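Long-range contact in ribosomal RNA methyltransferase, putative (Plasmodium falciparum, PDB 2PLW), which probably methylates the 2'-hydroxyl of a uridine in ribosomal RNA, using the S-adenosylmethionine that it binds: residues D125-L134 and V152-L163. Sequence-based numbering, arbitrary orientation.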
# COMPACT_ATOMS: atom_id res chain seq x y z
N ASP A 125 -4.53 -11.03 -16.66
CA ASP A 125 -3.92 -9.89 -15.99
C ASP A 125 -4.73 -9.51 -14.75
O ASP A 125 -4.15 -9.13 -13.73
CB ASP A 125 -3.81 -8.69 -16.95
CG ASP A 125 -2.73 -8.90 -18.01
OD1 ASP A 125 -1.81 -9.70 -17.78
OD2 ASP A 125 -2.83 -8.26 -19.07
N HIS A 126 -6.05 -9.62 -14.84
CA HIS A 126 -6.90 -9.36 -13.67
C HIS A 126 -6.63 -10.40 -12.59
O HIS A 126 -6.45 -10.04 -11.42
CB HIS A 126 -8.38 -9.35 -14.05
CG HIS A 126 -9.30 -9.26 -12.88
ND1 HIS A 126 -9.36 -8.14 -12.07
CD2 HIS A 126 -10.15 -10.17 -12.33
CE1 HIS A 126 -10.22 -8.35 -11.09
NE2 HIS A 126 -10.73 -9.57 -11.24
N LEU A 127 -6.62 -11.68 -12.95
CA LEU A 127 -6.33 -12.75 -11.97
C LEU A 127 -4.96 -12.57 -11.31
O LEU A 127 -4.81 -12.76 -10.08
CB LEU A 127 -6.44 -14.15 -12.59
CG LEU A 127 -6.45 -15.32 -11.60
CD1 LEU A 127 -7.71 -15.22 -10.75
CD2 LEU A 127 -6.36 -16.66 -12.36
N ASN A 128 -3.96 -12.21 -12.12
CA ASN A 128 -2.62 -11.93 -11.58
C ASN A 128 -2.66 -10.77 -10.61
O ASN A 128 -1.96 -10.78 -9.60
CB ASN A 128 -1.62 -11.60 -12.68
CG ASN A 128 -1.33 -12.77 -13.58
OD1 ASN A 128 -1.71 -13.90 -13.29
ND2 ASN A 128 -0.65 -12.50 -14.70
N SER A 129 -3.42 -9.74 -10.97
CA SER A 129 -3.62 -8.58 -10.10
C SER A 129 -4.29 -8.99 -8.80
O SER A 129 -3.95 -8.46 -7.73
CB SER A 129 -4.46 -7.51 -10.82
OG SER A 129 -4.70 -6.36 -10.01
N CYS A 130 -5.28 -9.87 -8.89
CA CYS A 130 -5.94 -10.40 -7.69
C CYS A 130 -4.92 -11.10 -6.79
O CYS A 130 -4.92 -10.92 -5.57
CB CYS A 130 -7.04 -11.38 -8.11
SG CYS A 130 -8.45 -10.51 -8.79
N GLU A 131 -4.05 -11.88 -7.41
CA GLU A 131 -3.05 -12.66 -6.68
C GLU A 131 -2.12 -11.72 -5.91
O GLU A 131 -1.87 -11.93 -4.73
CB GLU A 131 -2.25 -13.58 -7.60
CG GLU A 131 -1.18 -14.37 -6.81
CD GLU A 131 -0.34 -15.34 -7.67
OE1 GLU A 131 0.09 -14.95 -8.78
OE2 GLU A 131 -0.10 -16.47 -7.18
N LEU A 132 -1.67 -10.66 -6.58
CA LEU A 132 -0.80 -9.66 -5.96
C LEU A 132 -1.54 -8.96 -4.84
O LEU A 132 -0.98 -8.73 -3.76
CB LEU A 132 -0.30 -8.65 -7.00
CG LEU A 132 0.57 -7.51 -6.43
CD1 LEU A 132 1.76 -8.06 -5.64
CD2 LEU A 132 1.04 -6.64 -7.56
N THR A 133 -2.80 -8.61 -5.09
CA THR A 133 -3.61 -7.93 -4.09
C THR A 133 -3.78 -8.80 -2.83
O THR A 133 -3.71 -8.32 -1.71
CB THR A 133 -4.97 -7.53 -4.69
OG1 THR A 133 -4.72 -6.58 -5.74
CG2 THR A 133 -5.83 -6.87 -3.62
N LEU A 134 -4.00 -10.09 -3.05
CA LEU A 134 -4.11 -11.02 -1.94
C LEU A 134 -2.78 -11.10 -1.17
O LEU A 134 -2.81 -11.10 0.05
CB LEU A 134 -4.59 -12.40 -2.42
CG LEU A 134 -6.07 -12.42 -2.81
CD1 LEU A 134 -6.41 -13.72 -3.56
CD2 LEU A 134 -6.94 -12.27 -1.56
N VAL A 152 -5.13 -0.05 -1.60
CA VAL A 152 -4.39 -0.94 -2.50
C VAL A 152 -4.95 -0.84 -3.91
O VAL A 152 -6.17 -0.87 -4.12
CB VAL A 152 -4.40 -2.40 -1.98
CG1 VAL A 152 -5.83 -2.93 -1.78
CG2 VAL A 152 -3.57 -3.33 -2.88
N LYS A 153 -4.04 -0.72 -4.87
CA LYS A 153 -4.44 -0.68 -6.28
C LYS A 153 -4.66 -2.09 -6.86
O LYS A 153 -3.99 -3.04 -6.47
CB LYS A 153 -3.39 0.07 -7.11
CG LYS A 153 -3.82 0.38 -8.54
CD LYS A 153 -2.76 1.22 -9.27
CE LYS A 153 -1.42 0.58 -9.47
NZ LYS A 153 -0.46 1.55 -10.08
N MET A 154 -5.60 -2.21 -7.79
CA MET A 154 -5.70 -3.45 -8.57
C MET A 154 -6.34 -3.16 -9.91
O MET A 154 -6.99 -2.09 -10.07
CB MET A 154 -6.50 -4.51 -7.83
CG MET A 154 -8.01 -4.23 -7.77
SD MET A 154 -8.95 -5.63 -7.09
CE MET A 154 -8.42 -6.97 -8.16
N TYR A 155 -6.17 -4.08 -10.86
CA TYR A 155 -6.95 -4.03 -12.11
C TYR A 155 -8.37 -4.42 -11.81
O TYR A 155 -8.62 -5.52 -11.31
CB TYR A 155 -6.37 -4.94 -13.21
CG TYR A 155 -5.08 -4.40 -13.78
CD1 TYR A 155 -5.05 -3.16 -14.43
CD2 TYR A 155 -3.89 -5.11 -13.65
CE1 TYR A 155 -3.85 -2.66 -14.94
CE2 TYR A 155 -2.69 -4.61 -14.15
CZ TYR A 155 -2.69 -3.39 -14.80
OH TYR A 155 -1.51 -2.89 -15.30
N LEU A 156 -9.31 -3.53 -12.12
CA LEU A 156 -10.72 -3.80 -11.92
C LEU A 156 -11.16 -4.97 -12.78
O LEU A 156 -10.75 -5.11 -13.95
CB LEU A 156 -11.58 -2.57 -12.27
CG LEU A 156 -13.11 -2.70 -12.19
CD1 LEU A 156 -13.64 -2.76 -10.78
CD2 LEU A 156 -13.79 -1.53 -12.90
N GLY A 157 -12.00 -5.81 -12.20
CA GLY A 157 -12.53 -6.95 -12.95
C GLY A 157 -13.41 -7.85 -12.14
O GLY A 157 -13.94 -7.46 -11.10
N SER A 158 -13.57 -9.06 -12.64
CA SER A 158 -14.59 -9.96 -12.12
C SER A 158 -14.49 -10.25 -10.62
O SER A 158 -15.51 -10.49 -9.97
CB SER A 158 -14.61 -11.25 -12.95
OG SER A 158 -13.88 -12.32 -12.38
N GLN A 159 -13.27 -10.21 -10.07
CA GLN A 159 -13.03 -10.56 -8.68
C GLN A 159 -12.93 -9.36 -7.73
O GLN A 159 -12.80 -9.52 -6.53
CB GLN A 159 -11.72 -11.34 -8.54
CG GLN A 159 -11.71 -12.61 -9.40
CD GLN A 159 -12.77 -13.58 -8.93
OE1 GLN A 159 -12.68 -14.12 -7.84
NE2 GLN A 159 -13.78 -13.80 -9.75
N THR A 160 -12.98 -8.16 -8.28
CA THR A 160 -12.83 -6.98 -7.45
C THR A 160 -13.82 -6.98 -6.29
O THR A 160 -13.44 -6.74 -5.13
CB THR A 160 -12.93 -5.70 -8.31
OG1 THR A 160 -11.86 -5.73 -9.26
CG2 THR A 160 -12.78 -4.44 -7.46
N ASN A 161 -15.09 -7.25 -6.57
CA ASN A 161 -16.04 -7.17 -5.49
C ASN A 161 -15.87 -8.26 -4.44
O ASN A 161 -16.08 -8.01 -3.24
CB ASN A 161 -17.47 -7.06 -6.01
CG ASN A 161 -18.19 -5.89 -5.38
OD1 ASN A 161 -19.04 -6.07 -4.50
ND2 ASN A 161 -17.79 -4.68 -5.78
N ASN A 162 -15.44 -9.44 -4.86
CA ASN A 162 -15.06 -10.48 -3.90
C ASN A 162 -13.99 -9.96 -2.93
O ASN A 162 -14.08 -10.19 -1.71
CB ASN A 162 -14.53 -11.72 -4.61
CG ASN A 162 -15.58 -12.46 -5.41
OD1 ASN A 162 -16.81 -12.36 -5.16
ND2 ASN A 162 -15.11 -13.21 -6.40
N LEU A 163 -12.99 -9.28 -3.47
CA LEU A 163 -11.89 -8.77 -2.65
C LEU A 163 -12.40 -7.67 -1.74
O LEU A 163 -12.02 -7.58 -0.56
CB LEU A 163 -10.76 -8.25 -3.55
CG LEU A 163 -10.00 -9.39 -4.25
CD1 LEU A 163 -8.78 -8.85 -4.95
CD2 LEU A 163 -9.59 -10.44 -3.28
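Both ring nitrogens of H126 are tied to the end of strand 148-155 and the turn after it: ND1 donates to Y155 O at 2.8 Å, and NE2 accepts from Q159 N at 2.9 Å. This is the Rossmann-like fold of the class I methyltransferases, in which residues 125-134 of helix 122-143 run nearly antiparallel (161°) to strand residues 152-155. The two bonds fix the rotation of the imidazole and its tautomer, with the proton on ND1. The ring reaches the G157-T160 turn because chi1 of 173° sets CG opposite the backbone N. G157 CA sits over one ring face in a CH-pi contact, 3.5 Å from the centroid; C130 SG lies against the opposite face, near the rim. Three residues on from H126, S129 OG accepts from Y155 N at 2.8 Å. Next to this, M154 bends at chi3 to put CE 3.6 Å from C130 SG, while L163 CD1 packs on T133 CG2. The chain of K153, the predicted proton acceptor, runs off from the helix at its end, and NZ makes a salt bridge with D113 near the bound S-adenosylmethionine, which also touches L132. T133 OG1, 3.4 Å from M154 CB, donates back to S129 O, reaching it from the face opposite T133 N.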